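Local coordinates for Glyco_hydro_cc domain-containing protein (Blastomyces gilchristii, PDB 6UB0) that hydrolyses beta-1,3-glucan as a curdlan-specific exo-beta-1,3-glucanase of glycoside hydrolase family GH128, subgroup III, at residues H142-S147 with V174-G179; E75-S80 with P109-G114; G39-P44 with S67-A72. One frame throughout, in Å; residues are numbered along the deposited sequence.

Interaction 1: residues H142-S147 with V174-G179; sequences HWHGPS and VTEFEG. With GLC (alpha-D-glucopyranose), chain B.
E176 OE1 is met by two groups: H144 NE2 donates to it at 2.7 Å, and O1 of the bound glucose also lies against it, in a hydrogen bond whose very short length is doubtful. The histidine bond is fairly straight, 160° at the hydrogen, and lies close to the imidazole plane, reaching OE1 on its anti side, with ring and carboxylate planes nearly perpendicular. The other ring nitrogen, H144 ND1, donates to E178 OE1 at 2.7 Å, again on the anti side, so one imidazole is held at both nitrogens between two carboxylates. These residues sit on neighbouring parallel strands of the (beta/alpha)8 barrel, 138-146 and 172-180, joined by helix 150-166 in a beta-alpha-beta unit, and H142, H144 and E176 line its glycan pocket; W143 N to E176 O (2.9 Å) and E178 N to W143 O (3.0 Å) are among the bonds joining the backbones. E176 CG, anti to the carbonyl carbon (chi1 -70°), sits over the H142 ring, 3.5 Å from its centroid in a CH-pi contact; the extended chain beyond it stacks the carboxylate on that ring, only 13° from parallel. E176 OE2 takes hydrogen bonds from glucose O2 at 2.7 Å and from W29, while H142 ND1 is hydrogen-bonded to E75.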
loop_
_atom_site.group_PDB
_atom_site.type_symbol
_atom_site.label_atom_id
_atom_site.label_comp_id
_atom_site.label_asym_id
_atom_site.label_seq_id
_atom_site.Cartn_x
_atom_site.Cartn_y
_atom_site.Cartn_z
ATOM N N HIS A 142 6.160 -1.469 2.155
ATOM C CA HIS A 142 5.784 -1.227 3.561
ATOM C C HIS A 142 7.010 -0.894 4.406
ATOM O O HIS A 142 7.990 -1.600 4.192
ATOM C CB HIS A 142 5.266 -2.477 4.187
ATOM C CG HIS A 142 3.981 -2.964 3.667
ATOM N ND1 HIS A 142 3.492 -4.143 4.054
ATOM C CD2 HIS A 142 3.107 -2.431 2.785
ATOM C CE1 HIS A 142 2.309 -4.332 3.512
ATOM N NE2 HIS A 142 2.040 -3.301 2.698
ATOM N N TRP A 143 6.930 0.023 5.394
ATOM C CA TRP A 143 8.034 0.276 6.342
ATOM C C TRP A 143 7.469 0.407 7.769
ATOM O O TRP A 143 6.570 1.252 7.955
ATOM C CB TRP A 143 8.850 1.496 5.911
ATOM C CG TRP A 143 10.037 1.679 6.795
ATOM C CD1 TRP A 143 11.265 1.100 6.660
ATOM C CD2 TRP A 143 10.060 2.392 8.034
ATOM N NE1 TRP A 143 12.085 1.490 7.693
ATOM C CE2 TRP A 143 11.368 2.277 8.556
ATOM C CE3 TRP A 143 9.116 3.140 8.732
ATOM C CZ2 TRP A 143 11.738 2.911 9.736
ATOM C CZ3 TRP A 143 9.488 3.772 9.898
ATOM C CH2 TRP A 143 10.785 3.647 10.404
ATOM N N HIS A 144 7.872 -0.482 8.689
ATOM C CA HIS A 144 7.556 -0.406 10.134
ATOM C C HIS A 144 8.884 -0.338 10.894
ATOM O O HIS A 144 9.829 -1.038 10.533
ATOM C CB HIS A 144 6.764 -1.601 10.643
ATOM C CG HIS A 144 5.434 -1.783 9.986
ATOM N ND1 HIS A 144 4.242 -1.693 10.704
ATOM C CD2 HIS A 144 5.102 -2.085 8.717
ATOM C CE1 HIS A 144 3.228 -1.906 9.896
ATOM N NE2 HIS A 144 3.728 -2.128 8.676
ATOM N N GLY A 145 8.930 0.479 11.927
ATOM C CA GLY A 145 10.176 0.673 12.669
ATOM C C GLY A 145 9.983 1.774 13.690
ATOM O O GLY A 145 9.002 2.528 13.614
ATOM N N PRO A 146 10.881 1.841 14.694
ATOM C CA PRO A 146 10.816 2.933 15.649
ATOM C C PRO A 146 10.660 4.356 14.848
ATOM O O PRO A 146 11.200 4.385 13.806
ATOM C CB PRO A 146 12.111 2.738 16.461
ATOM C CG PRO A 146 12.372 1.256 16.366
ATOM C CD PRO A 146 11.976 0.900 14.952
ATOM N N SER A 147 10.085 5.245 15.647
ATOM C CA SER A 147 9.783 6.662 15.316
ATOM C C SER A 147 11.060 7.475 15.016
ATOM O O SER A 147 10.951 8.425 14.214
ATOM C CB SER A 147 9.019 7.265 16.468
ATOM O OG SER A 147 9.747 6.971 17.708
ATOM N N VAL A 174 3.583 3.602 -0.984
ATOM C CA VAL A 174 3.941 3.143 0.387
ATOM C C VAL A 174 2.634 2.813 1.096
ATOM O O VAL A 174 1.975 3.734 1.690
ATOM C CB VAL A 174 4.765 4.156 1.202
ATOM C CG1 VAL A 174 5.262 3.501 2.472
ATOM C CG2 VAL A 174 5.939 4.767 0.438
ATOM N N THR A 175 2.176 1.609 0.925
ATOM C CA THR A 175 0.790 1.229 1.335
ATOM C C THR A 175 0.728 0.985 2.841
ATOM O O THR A 175 -0.361 0.836 3.345
ATOM C CB THR A 175 0.234 0.070 0.504
ATOM O OG1 THR A 175 1.126 -1.030 0.498
ATOM C CG2 THR A 175 0.050 0.413 -0.968
ATOM N N GLU A 176 1.887 0.875 3.512
ATOM C CA GLU A 176 1.962 0.823 4.985
ATOM C C GLU A 176 3.225 1.570 5.417
ATOM O O GLU A 176 4.297 1.186 4.988
ATOM C CB GLU A 176 2.116 -0.575 5.558
ATOM C CG GLU A 176 0.920 -1.490 5.445
ATOM C CD GLU A 176 1.090 -2.875 6.027
ATOM O OE1 GLU A 176 2.107 -3.114 6.709
ATOM O OE2 GLU A 176 0.253 -3.740 5.739
ATOM N N PHE A 177 3.098 2.534 6.322
ATOM C CA PHE A 177 4.267 2.928 7.151
ATOM C C PHE A 177 3.825 3.240 8.575
ATOM O O PHE A 177 2.731 3.760 8.772
ATOM C CB PHE A 177 4.984 4.064 6.443
ATOM C CG PHE A 177 4.156 5.311 6.329
ATOM C CD1 PHE A 177 4.175 6.263 7.339
ATOM C CD2 PHE A 177 3.358 5.536 5.221
ATOM C CE1 PHE A 177 3.383 7.399 7.243
ATOM C CE2 PHE A 177 2.619 6.691 5.118
ATOM C CZ PHE A 177 2.664 7.638 6.118
ATOM N N GLU A 178 4.687 2.919 9.553
ATOM C CA GLU A 178 4.338 3.064 10.981
ATOM C C GLU A 178 5.606 3.437 11.742
ATOM O O GLU A 178 6.514 2.602 11.756
ATOM C CB GLU A 178 3.712 1.755 11.467
ATOM C CG GLU A 178 3.494 1.728 12.946
ATOM C CD GLU A 178 2.964 0.436 13.522
ATOM O OE1 GLU A 178 3.363 -0.671 13.031
ATOM O OE2 GLU A 178 2.155 0.556 14.483
ATOM N N GLY A 179 5.668 4.661 12.280
ATOM C CA GLY A 179 6.708 5.110 13.235
ATOM C C GLY A 179 6.290 4.857 14.678
ATOM O O GLY A 179 5.414 5.630 15.182
HETATM C C1 GLC B . 2.298 -5.864 8.297
HETATM C C2 GLC B . 1.168 -6.734 7.726
HETATM C C3 GLC B . 0.033 -6.896 8.739
HETATM C C4 GLC B . 0.620 -7.358 10.100
HETATM C C5 GLC B . 1.783 -6.506 10.533
HETATM C C6 GLC B . 2.444 -6.903 11.869
HETATM O O1 GLC B . 1.872 -4.548 8.680
HETATM O O2 GLC B . 0.556 -6.275 6.496
HETATM O O3 GLC B . -0.930 -7.810 8.216
HETATM O O4 GLC B . -0.349 -7.179 11.078
HETATM O O5 GLC B . 2.757 -6.551 9.489
HETATM O O6 GLC B . 2.329 -8.294 11.942
#

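Interaction 2: residues E75-S80 with P109-G114; sequences EPDIAS and PAVSNG. With GLC (alpha-D-glucopyranose), chain B.
D77 and S112 carry the polar part of this contact. S112 OG donates to D77 OD2 at 2.7 Å, arriving on the syn side but 32° out of the carboxylate plane, and S112 N reaches the same oxygen at 3.2 Å from the opposite face of that plane. A longer, weak bond runs from S112 N to D77 OD1, so the backbone N-H is spread over both carboxylate oxygens. D77 OD2 also accepts from G119 N, which leaves this buried oxygen well supplied with donors. S112 OG, set between its backbone N and carbonyl carbon (chi1 77°), accepts in turn from G114 N at 3.2 Å, forming an ST turn. The backbones are joined by E75 N to A110 O at 2.7 Å, with an angle of 133° at the hydrogen. These bonds join a type I turn, E75 to I78, in the loop after barrel strand 69-71, to the end of the next strand, 105-111. The apolar contact is smaller: the P76 and P109 side chains cross at about a right angle, CG to CB 3.8 Å. Separately, the I78 CD1 methyl packs on the serine hydroxyl, 3.7 Å from S112 OG. Toward the pocket, the extended E75 chain brings OE2 to 3.5 Å from C1 of the bound glucose and 3.8 Å from S112 CB; that carboxylate oxygen is hydrogen-bonded to H142 ND1.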
loop_
_atom_site.group_PDB
_atom_site.type_symbol
_atom_site.label_atom_id
_atom_site.label_comp_id
_atom_site.label_asym_id
_atom_site.label_seq_id
_atom_site.Cartn_x
_atom_site.Cartn_y
_atom_site.Cartn_z
ATOM N N GLU A 75 2.807 -8.717 1.327
ATOM C CA GLU A 75 4.018 -9.259 2.054
ATOM C C GLU A 75 4.212 -10.734 1.694
ATOM O O GLU A 75 4.226 -11.646 2.548
ATOM C CB GLU A 75 3.948 -9.007 3.564
ATOM C CG GLU A 75 4.205 -7.549 3.926
ATOM C CD GLU A 75 4.364 -7.243 5.391
ATOM O OE1 GLU A 75 4.377 -8.228 6.183
ATOM O OE2 GLU A 75 4.580 -6.022 5.687
ATOM N N PRO A 76 4.422 -11.031 0.385
ATOM C CA PRO A 76 4.758 -12.399 -0.013
ATOM C C PRO A 76 6.096 -12.855 0.619
ATOM O O PRO A 76 6.321 -14.059 0.793
ATOM C CB PRO A 76 4.794 -12.284 -1.552
ATOM C CG PRO A 76 5.186 -10.837 -1.810
ATOM C CD PRO A 76 4.423 -10.086 -0.740
ATOM N N ASP A 77 6.945 -11.892 0.961
ATOM C CA ASP A 77 8.256 -12.096 1.641
ATOM C C ASP A 77 8.116 -12.411 3.139
ATOM O O ASP A 77 9.195 -12.628 3.759
ATOM C CB ASP A 77 9.159 -10.868 1.494
ATOM C CG ASP A 77 8.613 -9.592 2.151
ATOM O OD1 ASP A 77 7.361 -9.332 2.038
ATOM O OD2 ASP A 77 9.428 -8.824 2.669
ATOM N N ILE A 78 6.916 -12.578 3.710
ATOM C CA ILE A 78 6.727 -12.880 5.163
ATOM C C ILE A 78 5.860 -14.124 5.306
ATOM O O ILE A 78 4.811 -14.200 4.696
ATOM C CB ILE A 78 6.146 -11.653 5.905
ATOM C CG1 ILE A 78 7.093 -10.449 5.823
ATOM C CG2 ILE A 78 5.732 -11.995 7.335
ATOM C CD1 ILE A 78 8.337 -10.498 6.722
ATOM N N ALA A 79 6.319 -15.132 6.060
ATOM C CA ALA A 79 5.748 -16.488 5.996
ATOM C C ALA A 79 4.314 -16.496 6.531
ATOM O O ALA A 79 3.474 -17.248 5.949
ATOM C CB ALA A 79 6.652 -17.476 6.716
ATOM N N SER A 80 3.972 -15.573 7.428
ATOM C CA SER A 80 2.611 -15.510 8.019
ATOM C C SER A 80 1.738 -14.521 7.245
ATOM O O SER A 80 0.562 -14.411 7.595
ATOM C CB SER A 80 2.657 -15.136 9.439
ATOM O OG SER A 80 3.142 -13.828 9.542
ATOM N N PRO A 109 3.010 -6.816 -5.773
ATOM C CA PRO A 109 2.931 -7.329 -4.402
ATOM C C PRO A 109 3.704 -6.318 -3.548
ATOM O O PRO A 109 4.709 -5.717 -3.978
ATOM C CB PRO A 109 3.601 -8.698 -4.491
ATOM C CG PRO A 109 3.525 -9.032 -5.968
ATOM C CD PRO A 109 3.800 -7.715 -6.642
ATOM N N ALA A 110 3.252 -6.156 -2.307
ATOM C CA ALA A 110 3.783 -5.168 -1.351
ATOM C C ALA A 110 4.775 -5.868 -0.409
ATOM O O ALA A 110 4.352 -6.815 0.257
ATOM C CB ALA A 110 2.680 -4.567 -0.508
ATOM N N VAL A 111 6.044 -5.523 -0.487
ATOM C CA VAL A 111 7.050 -6.178 0.396
ATOM C C VAL A 111 7.195 -5.424 1.715
ATOM O O VAL A 111 7.070 -4.222 1.751
ATOM C CB VAL A 111 8.377 -6.397 -0.330
ATOM C CG1 VAL A 111 8.138 -7.445 -1.397
ATOM C CG2 VAL A 111 8.939 -5.120 -0.919
ATOM N N SER A 112 7.729 -6.142 2.714
ATOM C CA SER A 112 8.171 -5.582 4.011
ATOM C C SER A 112 9.460 -4.778 3.813
ATOM O O SER A 112 9.954 -4.674 2.679
ATOM C CB SER A 112 8.307 -6.656 5.091
ATOM O OG SER A 112 9.495 -7.435 4.943
ATOM N N ASN A 113 9.945 -4.187 4.885
ATOM C CA ASN A 113 11.238 -3.461 4.913
ATOM C C ASN A 113 12.330 -4.374 5.478
ATOM O O ASN A 113 13.363 -3.808 5.861
ATOM C CB ASN A 113 11.146 -2.134 5.660
ATOM C CG ASN A 113 10.905 -2.263 7.144
ATOM O OD1 ASN A 113 9.826 -2.646 7.595
ATOM N ND2 ASN A 113 11.904 -1.855 7.929
ATOM N N GLY A 114 12.051 -5.681 5.572
ATOM C CA GLY A 114 13.025 -6.745 5.893
ATOM C C GLY A 114 14.206 -6.675 4.942
ATOM O O GLY A 114 14.035 -6.165 3.821
HETATM C C1 GLC B . 2.298 -5.864 8.297
HETATM C C2 GLC B . 1.168 -6.734 7.726
HETATM C C3 GLC B . 0.033 -6.896 8.739
HETATM C C4 GLC B . 0.620 -7.358 10.100
HETATM C C5 GLC B . 1.783 -6.506 10.533
HETATM C C6 GLC B . 2.444 -6.903 11.869
HETATM O O1 GLC B . 1.872 -4.548 8.680
HETATM O O2 GLC B . 0.556 -6.275 6.496
HETATM O O3 GLC B . -0.930 -7.810 8.216
HETATM O O4 GLC B . -0.349 -7.179 11.078
HETATM O O5 GLC B . 2.757 -6.551 9.489
HETATM O O6 GLC B . 2.329 -8.294 11.942
#

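Interaction 3: residues G39-P44 with S67-A72; sequences GIEYVP and SKNLLA
E41 OE2 receives N69 ND2 at 2.8 Å on its syn lone pair, in a bond of 161° at the hydrogen. Carboxylate and amide are nearly coplanar, although the two side chains cross at about a right angle. The same oxygen takes a weak bond from K68 N at 3.3 Å. CG anti to the backbone N (chi1 178°) and an extended chain beyond it carry the E41 carboxylate across to residues 67-72. There the K68 side chain crosses that of E41 at about a right angle, its aliphatic CD 3.5 Å from E41 OE1. The second tie is S67 OG to Y42 O at 2.9 Å, the hydroxyl tilted 32° from the carbonyl plane; a water that accepts from Y42 N donates weakly to the same hydroxyl. The third is the backbone bond from L71 N to P44 O at 2.9 Å. Between these bonds lie apolar contacts: V43 CG1 packs 3.8 Å from L71 CG, and P44 CG meets L70 CD2 at 3.8 Å. N69 O, which both V43 CG1 and P44 CD approach, is buried without a hydrogen-bonding partner. Further out, E41 OE1 has a second partner in a salt bridge with R205, and N69 OD1 is weakly bonded to R105. The contact brings together strands 41-42 and 69-71, consecutive staves of the barrel with helix 52-64 between them in the chain; strand 23-27 adjoins the first and strand 105-111 the second, while W173 of strand 172-180 packs against V43, N69 and L71 from within the barrel.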
loop_
_atom_site.group_PDB
_atom_site.type_symbol
_atom_site.label_atom_id
_atom_site.label_comp_id
_atom_site.label_asym_id
_atom_site.label_seq_id
_atom_site.Cartn_x
_atom_site.Cartn_y
_atom_site.Cartn_z
ATOM N N GLY A 39 -16.477 10.111 -2.137
ATOM C CA GLY A 39 -15.346 10.956 -2.563
ATOM C C GLY A 39 -13.998 10.271 -2.352
ATOM O O GLY A 39 -12.960 10.924 -2.548
ATOM N N ILE A 40 -13.959 8.980 -2.017
ATOM C CA ILE A 40 -12.621 8.308 -1.926
ATOM C C ILE A 40 -12.624 7.000 -2.695
ATOM O O ILE A 40 -13.653 6.302 -2.693
ATOM C CB ILE A 40 -12.114 8.165 -0.493
ATOM C CG1 ILE A 40 -13.175 7.625 0.443
ATOM C CG2 ILE A 40 -11.500 9.470 0.039
ATOM C CD1 ILE A 40 -12.675 7.525 1.836
ATOM N N GLU A 41 -11.528 6.785 -3.424
ATOM C CA GLU A 41 -11.344 5.660 -4.359
ATOM C C GLU A 41 -10.949 4.480 -3.485
ATOM O O GLU A 41 -9.905 4.554 -2.886
ATOM C CB GLU A 41 -10.249 5.923 -5.381
ATOM C CG GLU A 41 -10.038 4.744 -6.312
ATOM C CD GLU A 41 -8.814 4.865 -7.196
ATOM O OE1 GLU A 41 -8.506 6.013 -7.572
ATOM O OE2 GLU A 41 -8.193 3.808 -7.510
ATOM N N TYR A 42 -11.808 3.469 -3.404
ATOM C CA TYR A 42 -11.425 2.158 -2.831
ATOM C C TYR A 42 -10.521 1.438 -3.841
ATOM O O TYR A 42 -10.763 1.439 -5.090
ATOM C CB TYR A 42 -12.659 1.313 -2.518
ATOM C CG TYR A 42 -12.323 -0.094 -2.139
ATOM C CD1 TYR A 42 -11.683 -0.343 -0.934
ATOM C CD2 TYR A 42 -12.575 -1.152 -2.999
ATOM C CE1 TYR A 42 -11.360 -1.625 -0.555
ATOM C CE2 TYR A 42 -12.248 -2.444 -2.623
ATOM C CZ TYR A 42 -11.604 -2.663 -1.413
ATOM O OH TYR A 42 -11.243 -3.901 -1.014
ATOM N N VAL A 43 -9.477 0.788 -3.321
ATOM C CA VAL A 43 -8.551 0.006 -4.169
ATOM C C VAL A 43 -8.630 -1.451 -3.732
ATOM O O VAL A 43 -8.183 -1.818 -2.656
ATOM C CB VAL A 43 -7.112 0.545 -4.089
ATOM C CG1 VAL A 43 -6.200 -0.270 -4.980
ATOM C CG2 VAL A 43 -7.069 2.010 -4.450
ATOM N N PRO A 44 -9.174 -2.351 -4.582
ATOM C CA PRO A 44 -9.184 -3.773 -4.246
ATOM C C PRO A 44 -7.770 -4.349 -4.152
ATOM O O PRO A 44 -6.884 -3.856 -4.862
ATOM C CB PRO A 44 -9.977 -4.401 -5.406
ATOM C CG PRO A 44 -10.769 -3.253 -5.954
ATOM C CD PRO A 44 -9.871 -2.044 -5.818
ATOM N N SER A 67 -13.168 1.901 -9.740
ATOM C CA SER A 67 -11.826 1.752 -9.121
ATOM C C SER A 67 -10.796 1.823 -10.246
ATOM O O SER A 67 -10.988 1.126 -11.265
ATOM C CB SER A 67 -11.738 0.469 -8.343
ATOM O OG SER A 67 -12.543 0.523 -7.164
ATOM N N LYS A 68 -9.816 2.709 -10.122
ATOM C CA LYS A 68 -8.802 2.944 -11.177
ATOM C C LYS A 68 -7.608 2.003 -10.975
ATOM O O LYS A 68 -6.708 1.999 -11.811
ATOM C CB LYS A 68 -8.407 4.419 -11.145
ATOM C CG LYS A 68 -9.613 5.351 -11.275
ATOM C CD LYS A 68 -9.362 6.777 -10.887
ATOM C CE LYS A 68 -8.985 7.653 -12.063
ATOM N NZ LYS A 68 -9.511 9.025 -11.884
ATOM N N ASN A 69 -7.554 1.314 -9.848
ATOM C CA ASN A 69 -6.279 0.723 -9.380
ATOM C C ASN A 69 -6.561 -0.623 -8.729
ATOM O O ASN A 69 -7.607 -0.791 -8.136
ATOM C CB ASN A 69 -5.543 1.608 -8.364
ATOM C CG ASN A 69 -5.002 2.894 -8.938
ATOM O OD1 ASN A 69 -4.027 2.873 -9.650
ATOM N ND2 ASN A 69 -5.661 4.023 -8.676
ATOM N N LEU A 70 -5.621 -1.556 -8.852
ATOM C CA LEU A 70 -5.720 -2.858 -8.176
ATOM C C LEU A 70 -4.370 -3.147 -7.523
ATOM O O LEU A 70 -3.326 -2.947 -8.197
ATOM C CB LEU A 70 -6.023 -3.978 -9.164
ATOM C CG LEU A 70 -7.339 -3.866 -9.925
ATOM C CD1 LEU A 70 -7.393 -4.920 -11.012
ATOM C CD2 LEU A 70 -8.516 -3.987 -8.983
ATOM N N LEU A 71 -4.401 -3.736 -6.339
ATOM C CA LEU A 71 -3.148 -4.126 -5.602
ATOM C C LEU A 71 -2.982 -5.653 -5.572
ATOM O O LEU A 71 -3.981 -6.389 -5.350
ATOM C CB LEU A 71 -3.160 -3.645 -4.149
ATOM C CG LEU A 71 -3.082 -2.151 -3.938
ATOM C CD1 LEU A 71 -3.671 -1.780 -2.593
ATOM C CD2 LEU A 71 -1.677 -1.584 -4.108
ATOM N N ALA A 72 -1.727 -6.093 -5.601
ATOM C CA ALA A 72 -1.392 -7.526 -5.550
ATOM C C ALA A 72 -1.011 -7.924 -4.121
ATOM O O ALA A 72 -1.290 -7.144 -3.196
ATOM C CB ALA A 72 -0.292 -7.816 -6.526
HETATM O O HOH W 1 -13.872 3.253 -5.809
#

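Overall arrangement
Along the chain the contacts come in series, interaction 3 first, then interaction 2, then interaction 1, all within one TIM-barrel catalytic core. Interactions 1 and 2 are neighbours, their centres 13 Å apart, and lie on adjacent strands of the same sheet, interaction 2 on 105-111 and interaction 1 on 138-146 and 172-180; H142 and E75 are hydrogen-bonded between them, and both touch the bound glucose. The centre of interaction 3 lies about 20 Å from that of interaction 2 and about 21 Å from that of interaction 1, across the chain's centre, yet it reaches their sheet through strand 69-71. It joins that sheet to the three-stranded one ending at 41-42, consistent with closing the barrel wall, while the other two shape the sugar-binding mouth.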